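Local coordinates for sulfide-quinone reductase (Aquifex aeolicus, PDB 3HYW), which catalyses the oxidation of hydrogen sulfide with a quinone as electron acceptor, using FAD and building polysulfur as product, at residues F39-A44 against T383-Y388; I58-A63 against W391-G396; L48-R53 against H168-K173; G14-Y19 against Q319-V324. All coordinates share one frame; numbering follows the deposited sequence.

Interaction 1: F39-A44 against T383-Y388; sequences FGFTPA and TAFEKY. With FAD (flavin-adenine dinucleotide), chain G.
Where A44 meets E386, the turn that leaves strand 38-40 runs up to helix 376-395, the two CA atoms 7.3 Å apart, and F41 at the centre of an inverse gamma turn is directed at the helix. This is a flavin-binding turn of the pyridine nucleotide-disulphide oxidoreductase fold, backed by a helix whose residue F385 touches the bound decylubiquinone. F41 and E386 carry the contact. With CG anti to the backbone N (chi1 -172°), the F41 ring reaches the helix, where CE2 lies 3.6 Å from E386 CG and CZ 4.1 Å from F385 CD2, which sits at the edge of the F41 ring. P43 CD rests over the centre of one face of the same ring. E386, extended beyond CG, passes at a slant to F41, and its OE1 comes 3.6 Å from A44 CB; that oxygen's charge is met by R53 in a salt bridge. A water adds a second link, donating to E386 OE1 and, weakly, to P43 O. The same turn serves the cofactor: P43 CB packs 3.5 Å from FAD O4, and T42 OG1 is hydrogen-bonded to the ribityl hydroxyl O4' of FAD at 2.6 Å.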
# COMPACT_ATOMS: atom_id res chain seq x y z
N PHE A 39 -33.84 1.93 -26.53
CA PHE A 39 -32.49 2.25 -26.07
C PHE A 39 -32.42 1.88 -24.58
O PHE A 39 -33.25 2.31 -23.79
CB PHE A 39 -32.15 3.73 -26.24
CG PHE A 39 -30.94 4.17 -25.44
CD1 PHE A 39 -29.66 4.03 -25.95
CD2 PHE A 39 -31.09 4.70 -24.15
CE1 PHE A 39 -28.54 4.42 -25.21
CE2 PHE A 39 -29.97 5.08 -23.39
CZ PHE A 39 -28.71 4.94 -23.93
N GLY A 40 -31.42 1.08 -24.21
CA GLY A 40 -31.22 0.72 -22.81
C GLY A 40 -30.05 1.48 -22.23
O GLY A 40 -28.96 1.46 -22.80
N PHE A 41 -30.26 2.17 -21.11
CA PHE A 41 -29.17 2.88 -20.45
C PHE A 41 -28.31 1.88 -19.67
O PHE A 41 -28.56 1.59 -18.49
CB PHE A 41 -29.66 4.03 -19.57
CG PHE A 41 -28.54 4.88 -19.02
CD1 PHE A 41 -27.80 5.71 -19.86
CD2 PHE A 41 -28.21 4.84 -17.67
CE1 PHE A 41 -26.77 6.49 -19.36
CE2 PHE A 41 -27.17 5.62 -17.16
CZ PHE A 41 -26.46 6.45 -18.01
N THR A 42 -27.31 1.36 -20.37
CA THR A 42 -26.43 0.30 -19.87
C THR A 42 -25.83 0.57 -18.47
O THR A 42 -25.80 -0.33 -17.63
CB THR A 42 -25.32 -0.05 -20.90
OG1 THR A 42 -25.86 -0.05 -22.24
CG2 THR A 42 -24.78 -1.42 -20.63
N PRO A 43 -25.32 1.80 -18.22
CA PRO A 43 -24.77 2.08 -16.89
C PRO A 43 -25.72 1.94 -15.69
O PRO A 43 -25.25 1.95 -14.54
CB PRO A 43 -24.30 3.54 -17.01
CG PRO A 43 -24.00 3.71 -18.44
CD PRO A 43 -25.13 2.95 -19.12
N ALA A 44 -27.02 1.81 -15.94
CA ALA A 44 -27.99 1.57 -14.86
C ALA A 44 -28.39 0.10 -14.75
O ALA A 44 -29.24 -0.25 -13.94
CB ALA A 44 -29.23 2.47 -15.02
N THR A 383 -26.20 9.22 -10.61
CA THR A 383 -27.66 9.29 -10.74
C THR A 383 -28.07 10.47 -11.63
O THR A 383 -28.92 10.31 -12.52
CB THR A 383 -28.34 9.40 -9.35
OG1 THR A 383 -27.93 8.28 -8.55
CG2 THR A 383 -29.86 9.39 -9.48
N ALA A 384 -27.46 11.63 -11.40
CA ALA A 384 -27.73 12.82 -12.20
C ALA A 384 -27.40 12.60 -13.67
O ALA A 384 -28.20 12.95 -14.54
CB ALA A 384 -27.00 14.04 -11.64
N PHE A 385 -26.25 11.98 -13.95
CA PHE A 385 -25.85 11.69 -15.32
C PHE A 385 -26.82 10.75 -16.05
O PHE A 385 -27.10 10.93 -17.24
CB PHE A 385 -24.42 11.14 -15.41
CG PHE A 385 -23.97 10.92 -16.82
CD1 PHE A 385 -23.67 12.01 -17.64
CD2 PHE A 385 -23.91 9.64 -17.36
CE1 PHE A 385 -23.29 11.81 -18.96
CE2 PHE A 385 -23.53 9.44 -18.68
CZ PHE A 385 -23.21 10.53 -19.48
N GLU A 386 -27.31 9.74 -15.33
CA GLU A 386 -28.34 8.84 -15.83
C GLU A 386 -29.57 9.61 -16.34
O GLU A 386 -29.98 9.43 -17.49
CB GLU A 386 -28.74 7.86 -14.72
CG GLU A 386 -29.82 6.87 -15.08
CD GLU A 386 -30.26 6.04 -13.89
OE1 GLU A 386 -29.37 5.54 -13.16
OE2 GLU A 386 -31.48 5.91 -13.69
N LYS A 387 -30.10 10.50 -15.51
CA LYS A 387 -31.26 11.33 -15.89
C LYS A 387 -30.94 12.20 -17.11
O LYS A 387 -31.73 12.30 -18.05
CB LYS A 387 -31.72 12.20 -14.72
CG LYS A 387 -32.04 11.42 -13.43
CD LYS A 387 -33.19 10.43 -13.67
CE LYS A 387 -33.41 9.52 -12.47
NZ LYS A 387 -34.53 8.56 -12.75
N TYR A 388 -29.75 12.80 -17.09
CA TYR A 388 -29.26 13.65 -18.18
C TYR A 388 -29.10 12.92 -19.51
O TYR A 388 -29.54 13.41 -20.54
CB TYR A 388 -27.96 14.35 -17.77
CG TYR A 388 -27.27 15.13 -18.89
CD1 TYR A 388 -27.88 16.24 -19.47
CD2 TYR A 388 -26.00 14.77 -19.34
CE1 TYR A 388 -27.26 16.96 -20.50
CE2 TYR A 388 -25.36 15.49 -20.36
CZ TYR A 388 -25.99 16.58 -20.93
OH TYR A 388 -25.38 17.30 -21.94
PA FAD G . -24.93 -1.04 -26.71
O1A FAD G . -25.23 0.26 -26.02
O2A FAD G . -25.04 -2.32 -25.94
O5B FAD G . -25.88 -1.10 -27.99
C5B FAD G . -25.80 -2.09 -29.00
C4B FAD G . -27.13 -2.07 -29.74
O4B FAD G . -27.04 -2.86 -30.93
C3B FAD G . -28.24 -2.68 -28.90
O3B FAD G . -29.42 -1.90 -29.07
C2B FAD G . -28.42 -4.06 -29.51
O2B FAD G . -29.74 -4.56 -29.32
C1B FAD G . -28.12 -3.80 -30.97
N9A FAD G . -27.70 -4.99 -31.76
C8A FAD G . -26.89 -5.99 -31.36
N7A FAD G . -26.75 -6.87 -32.39
C5A FAD G . -27.48 -6.40 -33.43
C6A FAD G . -27.73 -6.86 -34.72
N6A FAD G . -27.17 -8.01 -35.16
N1A FAD G . -28.54 -6.14 -35.54
C2A FAD G . -29.10 -4.99 -35.12
N3A FAD G . -28.88 -4.53 -33.88
C4A FAD G . -28.07 -5.22 -33.02
N1 FAD G . -19.66 2.77 -19.50
C2 FAD G . -19.48 3.91 -18.79
O2 FAD G . -18.88 4.88 -19.30
N3 FAD G . -19.97 4.04 -17.53
C4 FAD G . -20.64 3.02 -16.96
O4 FAD G . -21.13 3.13 -15.68
C4X FAD G . -20.83 1.84 -17.66
N5 FAD G . -21.49 0.82 -17.08
C5X FAD G . -21.70 -0.33 -17.75
C6 FAD G . -22.40 -1.37 -17.13
C7 FAD G . -22.62 -2.57 -17.80
C7M FAD G . -23.38 -3.67 -17.08
C8 FAD G . -22.12 -2.74 -19.09
C8M FAD G . -22.31 -4.02 -19.87
C9 FAD G . -21.41 -1.70 -19.70
C9A FAD G . -21.20 -0.47 -19.05
N10 FAD G . -20.52 0.56 -19.64
C10 FAD G . -20.33 1.71 -18.96
C1' FAD G . -19.93 0.38 -20.99
C2' FAD G . -20.58 1.00 -22.21
O2' FAD G . -20.85 2.39 -21.97
C3' FAD G . -21.82 0.19 -22.58
O3' FAD G . -21.44 -1.18 -22.83
C4' FAD G . -22.51 0.77 -23.81
O4' FAD G . -23.85 0.26 -23.86
C5' FAD G . -21.76 0.41 -25.09
O5' FAD G . -22.37 1.04 -26.21
P FAD G . -22.54 0.30 -27.63
O1P FAD G . -23.28 1.24 -28.54
O2P FAD G . -21.22 -0.27 -28.08
O3P FAD G . -23.45 -0.99 -27.31
O HOH W 1 -26.41 4.90 -13.76

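Interaction 2: I58-A63 against W391-G396; sequences ISVPLA and WKVRNG. With SO4 (sulfate ion), chain M.
V60, in the short strand 59-61, faces V393 and R394 near the C-terminal end of helix 376-395, a plain case of a strand packing on a helix through branched aliphatic groups. The V60 and V393 side chains lie side by side, pointing opposite ways, V60 CG2 lying 4.0 Å from V393 CG1. That same methyl of V393 also meets V60 CB, so it sits against the branch point of its neighbour. Shortening V60 to an alanine removes both methyls, which would probably open a gap beside V393 CG1 and leave R394 CG without its apolar neighbours.

R394 can be followed outward. Its CB passes near sulfate O2; CG, anti to the carbonyl carbon (chi1 -68°), lies 3.9 Å from V60 CG1 and almost as close to CG2. CD comes 3.4 Å from sulfate O1, and a bend at chi3 then brings the guanidinium round to the anion, CZ lying 3.1 Å from O2. NE donates to sulfate O2 at 2.6 Å and more weakly to O1, while NH2 donates to O2 at 2.8 Å. O2 lies at the edge of the guanidinium, in its plane, where NE and NH2 both reach it. The ion probably comes from the crystallisation liquor.

G396, with positive phi (85°), forms a Schellman motif after the last turn. Strand 59-61 pairs antiparallel with strand 38-40, whose F39 also packs on V393, while L390, one turn earlier in helix 376-395, touches V60; from helix 12-24, Y19 OH is hydrogen-bonded to V393 O.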
# COMPACT_ATOMS: atom_id res chain seq x y z
N ILE A 58 -35.16 3.42 -17.24
CA ILE A 58 -33.81 3.46 -17.81
C ILE A 58 -33.78 2.97 -19.26
O ILE A 58 -32.76 2.49 -19.74
CB ILE A 58 -32.77 2.65 -16.97
CG1 ILE A 58 -33.16 1.16 -16.92
CG2 ILE A 58 -32.68 3.24 -15.56
CD1 ILE A 58 -32.00 0.21 -16.71
N SER A 59 -34.91 3.11 -19.94
CA SER A 59 -35.03 2.72 -21.35
C SER A 59 -35.92 3.70 -22.11
O SER A 59 -36.73 4.40 -21.51
CB SER A 59 -35.58 1.29 -21.48
OG SER A 59 -36.80 1.15 -20.76
N VAL A 60 -35.74 3.74 -23.43
CA VAL A 60 -36.50 4.63 -24.31
C VAL A 60 -36.98 3.86 -25.55
O VAL A 60 -36.16 3.42 -26.36
CB VAL A 60 -35.62 5.84 -24.76
CG1 VAL A 60 -36.43 6.82 -25.61
CG2 VAL A 60 -35.03 6.58 -23.56
N PRO A 61 -38.31 3.69 -25.71
CA PRO A 61 -38.83 3.10 -26.95
C PRO A 61 -38.48 3.96 -28.18
O PRO A 61 -38.74 5.18 -28.19
CB PRO A 61 -40.34 3.04 -26.71
CG PRO A 61 -40.49 3.07 -25.21
CD PRO A 61 -39.40 3.99 -24.76
N LEU A 62 -37.90 3.33 -29.19
CA LEU A 62 -37.31 4.04 -30.34
C LEU A 62 -38.25 4.31 -31.51
O LEU A 62 -38.10 5.32 -32.20
CB LEU A 62 -36.08 3.28 -30.84
CG LEU A 62 -34.95 3.15 -29.82
CD1 LEU A 62 -33.83 2.24 -30.32
CD2 LEU A 62 -34.41 4.53 -29.46
N ALA A 63 -39.21 3.41 -31.74
CA ALA A 63 -40.14 3.54 -32.88
C ALA A 63 -40.95 4.83 -32.88
O ALA A 63 -41.06 5.47 -33.92
CB ALA A 63 -41.05 2.32 -32.98
N TRP A 391 -32.49 11.91 -20.98
CA TRP A 391 -33.08 13.12 -21.54
C TRP A 391 -32.53 13.39 -22.96
O TRP A 391 -33.30 13.69 -23.88
CB TRP A 391 -32.83 14.33 -20.62
CG TRP A 391 -33.45 15.56 -21.15
CD1 TRP A 391 -34.73 16.00 -20.93
CD2 TRP A 391 -32.85 16.52 -22.03
NE1 TRP A 391 -34.95 17.17 -21.62
CE2 TRP A 391 -33.81 17.51 -22.29
CE3 TRP A 391 -31.58 16.64 -22.61
CZ2 TRP A 391 -33.55 18.61 -23.12
CZ3 TRP A 391 -31.32 17.73 -23.42
CH2 TRP A 391 -32.29 18.70 -23.67
N LYS A 392 -31.21 13.28 -23.12
CA LYS A 392 -30.55 13.52 -24.40
C LYS A 392 -31.03 12.58 -25.50
O LYS A 392 -31.24 13.00 -26.63
CB LYS A 392 -29.03 13.40 -24.25
CG LYS A 392 -28.38 14.58 -23.56
CD LYS A 392 -26.89 14.64 -23.87
CE LYS A 392 -26.13 13.51 -23.21
NZ LYS A 392 -24.74 13.49 -23.71
N VAL A 393 -31.23 11.31 -25.15
CA VAL A 393 -31.82 10.33 -26.07
C VAL A 393 -33.22 10.78 -26.52
O VAL A 393 -33.54 10.76 -27.71
CB VAL A 393 -31.86 8.89 -25.44
CG1 VAL A 393 -32.56 7.90 -26.37
CG2 VAL A 393 -30.45 8.41 -25.12
N ARG A 394 -34.02 11.22 -25.56
CA ARG A 394 -35.39 11.64 -25.81
C ARG A 394 -35.51 12.98 -26.54
O ARG A 394 -36.55 13.28 -27.12
CB ARG A 394 -36.19 11.66 -24.51
CG ARG A 394 -36.42 10.28 -23.91
CD ARG A 394 -37.50 10.30 -22.84
NE ARG A 394 -37.12 11.17 -21.73
CZ ARG A 394 -36.54 10.76 -20.60
NH1 ARG A 394 -36.30 9.47 -20.39
NH2 ARG A 394 -36.23 11.65 -19.67
N ASN A 395 -34.44 13.77 -26.52
CA ASN A 395 -34.50 15.11 -27.08
C ASN A 395 -33.63 15.37 -28.32
O ASN A 395 -33.58 16.49 -28.82
CB ASN A 395 -34.31 16.16 -25.98
CG ASN A 395 -35.49 16.21 -25.02
OD1 ASN A 395 -35.61 15.38 -24.12
ND2 ASN A 395 -36.39 17.15 -25.25
N GLY A 396 -32.97 14.32 -28.81
CA GLY A 396 -32.38 14.35 -30.15
C GLY A 396 -31.00 14.96 -30.28
O GLY A 396 -30.58 15.28 -31.38
S SO4 M . -38.31 14.30 -21.64
O1 SO4 M . -39.11 13.29 -22.33
O2 SO4 M . -37.01 13.74 -21.30
O3 SO4 M . -38.13 15.46 -22.49
O4 SO4 M . -38.99 14.68 -20.41

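Interaction 3: L48-R53 against H168-K173; sequences LAMGWR and HYELKK
W52 NE1 donates a hydrogen bond of 3.0 Å to E170 OE1, the one polar link between these segments, with an N-H...O angle of 150°. The carboxylate oxygen lies in the plane of the indole, yet the indole meets it from above the carboxylate plane, 37° out of it. Beside this bond the benzo end of W52 touches Y169, CH2 coming 3.6 Å from Y169 CD2, with the two ring planes nearly perpendicular at 86°. M50 supplies the third contact: its CE packs 3.5 Å from E170 CB, brought there by a chain that bends at both chi2 and chi3. A phenylalanine in place of W52 would probably leave E170 OE1 without its N-H partner and reduce the contact with Y169.

M50 and W52 stand on the two flanks of a Schellman motif that ends helix 45-50, where G51 takes positive phi and its N bonds back to L48 O at 3.0 Å. Both side chains face helix 158-173, and M50 CB lies 3.6 Å above one face of the indole, offset toward its rim.

Further out, E170 OE2 forms a salt bridge with R174, so the two carboxylate oxygens have different partners. M166, one turn earlier on the same helix, touches both M50 and W52, and Y140 of helix 126-141 packs on M50 and E170. Beyond W52, R53 NH2 donates back to W52 O at 3.2 Å, from above the carbonyl plane.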
# COMPACT_ATOMS: atom_id res chain seq x y z
N LEU A 48 -30.44 -2.00 -12.04
CA LEU A 48 -31.60 -2.83 -12.41
C LEU A 48 -31.48 -4.22 -11.79
O LEU A 48 -32.46 -4.76 -11.28
CB LEU A 48 -31.75 -2.94 -13.93
CG LEU A 48 -32.99 -3.66 -14.49
CD1 LEU A 48 -34.29 -2.86 -14.23
CD2 LEU A 48 -32.85 -3.95 -15.97
N ALA A 49 -30.28 -4.79 -11.84
CA ALA A 49 -30.01 -6.09 -11.24
C ALA A 49 -30.20 -6.08 -9.73
O ALA A 49 -30.58 -7.09 -9.13
CB ALA A 49 -28.61 -6.56 -11.59
N MET A 50 -29.96 -4.93 -9.10
CA MET A 50 -30.14 -4.81 -7.66
C MET A 50 -31.59 -4.56 -7.28
O MET A 50 -31.94 -4.60 -6.11
CB MET A 50 -29.24 -3.71 -7.09
CG MET A 50 -27.75 -4.05 -7.08
SD MET A 50 -27.35 -5.55 -6.17
CE MET A 50 -28.12 -5.21 -4.58
N GLY A 51 -32.44 -4.28 -8.28
CA GLY A 51 -33.84 -3.95 -8.04
C GLY A 51 -34.00 -2.49 -7.68
O GLY A 51 -35.03 -2.08 -7.14
N TRP A 52 -32.97 -1.69 -7.97
CA TRP A 52 -32.95 -0.28 -7.63
C TRP A 52 -33.49 0.59 -8.77
O TRP A 52 -33.55 1.81 -8.65
CB TRP A 52 -31.54 0.17 -7.23
CG TRP A 52 -30.97 -0.51 -6.00
CD1 TRP A 52 -31.64 -1.33 -5.12
CD2 TRP A 52 -29.64 -0.40 -5.50
NE1 TRP A 52 -30.79 -1.75 -4.12
CE2 TRP A 52 -29.56 -1.19 -4.32
CE3 TRP A 52 -28.49 0.28 -5.93
CZ2 TRP A 52 -28.38 -1.31 -3.58
CZ3 TRP A 52 -27.33 0.17 -5.19
CH2 TRP A 52 -27.28 -0.63 -4.02
N ARG A 53 -33.85 -0.05 -9.88
CA ARG A 53 -34.47 0.63 -11.02
C ARG A 53 -35.61 -0.22 -11.57
O ARG A 53 -35.59 -1.45 -11.44
CB ARG A 53 -33.46 0.86 -12.15
CG ARG A 53 -32.27 1.75 -11.82
CD ARG A 53 -32.65 3.20 -11.53
NE ARG A 53 -31.43 4.01 -11.50
CZ ARG A 53 -30.66 4.19 -10.43
NH1 ARG A 53 -29.57 4.94 -10.54
NH2 ARG A 53 -30.98 3.64 -9.26
N HIS A 168 -22.92 -5.64 -1.26
CA HIS A 168 -22.46 -5.39 0.12
C HIS A 168 -23.35 -4.35 0.83
O HIS A 168 -23.77 -4.56 1.97
CB HIS A 168 -21.00 -4.93 0.14
CG HIS A 168 -20.58 -4.33 1.45
ND1 HIS A 168 -20.25 -5.10 2.55
CD2 HIS A 168 -20.45 -3.04 1.84
CE1 HIS A 168 -19.94 -4.31 3.56
NE2 HIS A 168 -20.05 -3.06 3.16
N TYR A 169 -23.60 -3.24 0.15
CA TYR A 169 -24.45 -2.17 0.66
C TYR A 169 -25.85 -2.69 0.98
O TYR A 169 -26.36 -2.47 2.08
CB TYR A 169 -24.52 -1.01 -0.35
CG TYR A 169 -25.52 0.07 0.02
CD1 TYR A 169 -25.18 1.10 0.89
CD2 TYR A 169 -26.81 0.06 -0.51
CE1 TYR A 169 -26.10 2.09 1.24
CE2 TYR A 169 -27.74 1.05 -0.18
CZ TYR A 169 -27.37 2.06 0.69
OH TYR A 169 -28.28 3.03 1.02
N GLU A 170 -26.45 -3.41 0.03
CA GLU A 170 -27.78 -3.98 0.19
C GLU A 170 -27.86 -4.96 1.37
O GLU A 170 -28.81 -4.92 2.15
CB GLU A 170 -28.23 -4.67 -1.10
CG GLU A 170 -29.62 -5.32 -1.06
CD GLU A 170 -30.77 -4.32 -0.99
OE1 GLU A 170 -30.63 -3.19 -1.51
OE2 GLU A 170 -31.82 -4.68 -0.42
N LEU A 171 -26.86 -5.83 1.48
CA LEU A 171 -26.81 -6.82 2.56
C LEU A 171 -26.68 -6.15 3.92
O LEU A 171 -27.30 -6.59 4.89
CB LEU A 171 -25.67 -7.83 2.32
CG LEU A 171 -25.76 -8.69 1.05
CD1 LEU A 171 -24.44 -9.38 0.73
CD2 LEU A 171 -26.90 -9.71 1.15
N LYS A 172 -25.89 -5.08 3.98
CA LYS A 172 -25.74 -4.28 5.20
C LYS A 172 -27.04 -3.53 5.54
O LYS A 172 -27.37 -3.33 6.71
CB LYS A 172 -24.57 -3.31 5.04
CG LYS A 172 -23.91 -2.91 6.35
CD LYS A 172 -22.57 -2.23 6.09
CE LYS A 172 -22.14 -1.41 7.29
NZ LYS A 172 -20.75 -0.89 7.16
N LYS A 173 -27.77 -3.13 4.50
CA LYS A 173 -29.09 -2.51 4.64
C LYS A 173 -30.08 -3.52 5.26
O LYS A 173 -30.85 -3.17 6.16
CB LYS A 173 -29.59 -2.01 3.27
CG LYS A 173 -30.92 -1.28 3.27
CD LYS A 173 -31.24 -0.73 1.88
CE LYS A 173 -32.69 -0.24 1.78
NZ LYS A 173 -33.07 0.67 2.91

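Interaction 4: G14-Y19 against Q319-V324; sequences GIATAY and QMAMAV
Apolar packing between A16 and A321 brings helices 12-24 and 314-332 together, the two CB atoms only 3.5 Å apart, tighter than usual for a carbon pair. A second apolar touch lies further along, where T17 CG2 meets V324 CG1 at 3.8 Å, the two side chains at a slant to each other. V324 presents that methyl because CG1 is anti to its backbone N (chi1 162°). The small residues A16 and A321 are consistent with this closeness: the short helical segments run at 31° to each other and approach to 8.3 Å between axes, while the CA atoms of T17 and A321 are 4.6 Å apart.

Helix 12-24 is the first helix of the Rossmann-type FAD-binding unit, following strand 4-8 and a glycine-rich turn whose residues G9 to G13 bind FAD; A16 and T17 lie just beyond that turn.

Polar atoms take part as packing surfaces. T17 OG1 rests against A321 CB at 3.5 Å, but its hydrogen bond is made within its own helix, to G13 O, so the hydroxyl is satisfied in a buried setting. I15, pointing away from helix 314-332, packs on L32 of strand 29-33, as does A18.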
# COMPACT_ATOMS: atom_id res chain seq x y z
N GLY A 14 -24.70 3.82 -31.55
CA GLY A 14 -25.61 3.99 -32.69
C GLY A 14 -26.46 5.25 -32.60
O GLY A 14 -26.53 6.02 -33.57
N ILE A 15 -27.10 5.44 -31.46
CA ILE A 15 -27.87 6.66 -31.20
C ILE A 15 -26.98 7.92 -31.29
O ILE A 15 -27.36 8.88 -31.94
CB ILE A 15 -28.64 6.60 -29.84
CG1 ILE A 15 -29.67 5.46 -29.84
CG2 ILE A 15 -29.29 7.96 -29.50
CD1 ILE A 15 -30.91 5.68 -30.73
N ALA A 16 -25.81 7.90 -30.64
CA ALA A 16 -24.91 9.06 -30.66
C ALA A 16 -24.48 9.41 -32.08
O ALA A 16 -24.47 10.58 -32.45
CB ALA A 16 -23.69 8.82 -29.77
N THR A 17 -24.12 8.41 -32.88
CA THR A 17 -23.71 8.64 -34.26
C THR A 17 -24.87 9.16 -35.12
O THR A 17 -24.72 10.15 -35.82
CB THR A 17 -23.06 7.38 -34.90
OG1 THR A 17 -22.14 6.79 -33.97
CG2 THR A 17 -22.29 7.77 -36.17
N ALA A 18 -26.03 8.51 -35.04
CA ALA A 18 -27.23 8.96 -35.77
C ALA A 18 -27.64 10.39 -35.42
O ALA A 18 -27.92 11.18 -36.33
CB ALA A 18 -28.39 8.00 -35.54
N TYR A 19 -27.68 10.73 -34.13
CA TYR A 19 -28.03 12.08 -33.71
C TYR A 19 -26.97 13.10 -34.13
O TYR A 19 -27.31 14.20 -34.57
CB TYR A 19 -28.25 12.16 -32.19
CG TYR A 19 -29.54 11.53 -31.65
CD1 TYR A 19 -30.30 10.64 -32.42
CD2 TYR A 19 -29.95 11.78 -30.34
CE1 TYR A 19 -31.46 10.05 -31.90
CE2 TYR A 19 -31.09 11.19 -29.82
CZ TYR A 19 -31.84 10.34 -30.60
OH TYR A 19 -32.97 9.76 -30.07
N GLN A 319 -17.21 10.04 -28.04
CA GLN A 319 -16.12 10.63 -28.82
C GLN A 319 -15.91 9.93 -30.17
O GLN A 319 -15.68 10.60 -31.17
CB GLN A 319 -14.83 10.63 -28.00
CG GLN A 319 -14.93 11.52 -26.76
CD GLN A 319 -13.73 11.41 -25.85
OE1 GLN A 319 -12.90 10.53 -26.03
NE2 GLN A 319 -13.64 12.30 -24.87
N MET A 320 -15.98 8.59 -30.19
CA MET A 320 -15.99 7.81 -31.44
C MET A 320 -17.11 8.28 -32.34
O MET A 320 -16.91 8.49 -33.52
CB MET A 320 -16.22 6.32 -31.18
CG MET A 320 -15.08 5.59 -30.52
SD MET A 320 -15.65 3.96 -30.02
CE MET A 320 -14.30 3.43 -28.98
N ALA A 321 -18.30 8.41 -31.75
CA ALA A 321 -19.49 8.85 -32.47
C ALA A 321 -19.35 10.24 -33.08
O ALA A 321 -19.75 10.45 -34.24
CB ALA A 321 -20.72 8.80 -31.55
N MET A 322 -18.79 11.19 -32.33
CA MET A 322 -18.54 12.55 -32.84
C MET A 322 -17.57 12.53 -34.01
O MET A 322 -17.80 13.17 -35.03
CB MET A 322 -17.97 13.48 -31.76
CG MET A 322 -18.86 13.79 -30.59
SD MET A 322 -17.96 14.81 -29.40
CE MET A 322 -18.63 14.17 -27.86
N ALA A 323 -16.47 11.80 -33.83
CA ALA A 323 -15.44 11.67 -34.87
C ALA A 323 -16.01 11.04 -36.14
O ALA A 323 -15.77 11.54 -37.24
CB ALA A 323 -14.25 10.88 -34.36
N VAL A 324 -16.76 9.95 -35.98
CA VAL A 324 -17.32 9.22 -37.13
C VAL A 324 -18.33 10.07 -37.91
O VAL A 324 -18.31 10.09 -39.15
CB VAL A 324 -17.94 7.87 -36.70
CG1 VAL A 324 -18.89 7.33 -37.78
CG2 VAL A 324 -16.83 6.87 -36.39

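Helix 376-395 is shared by interactions 1 and 2, whose centres are 11 Å apart; their other segments hold strands 38-40 and 59-61, neighbours in a two-stranded antiparallel sheet. Interaction 3 lies 17 Å from interaction 1, centre to centre, and is tied to it by the E386-R53 salt bridge. Interaction 4, 15 Å from interaction 2, meets it through Y19. Along the chain come 14-19, 39-44, 48-53 and 58-63, then 168-173, 319-324, 383-388 and 391-396; interactions 1, 2 and 4 cross one another, and interaction 3 is nested inside 1 and 4. In interactions 1, 2 and 4 late helices pack on the early FAD-binding region, consistent with quinone and flavin sites lying close together.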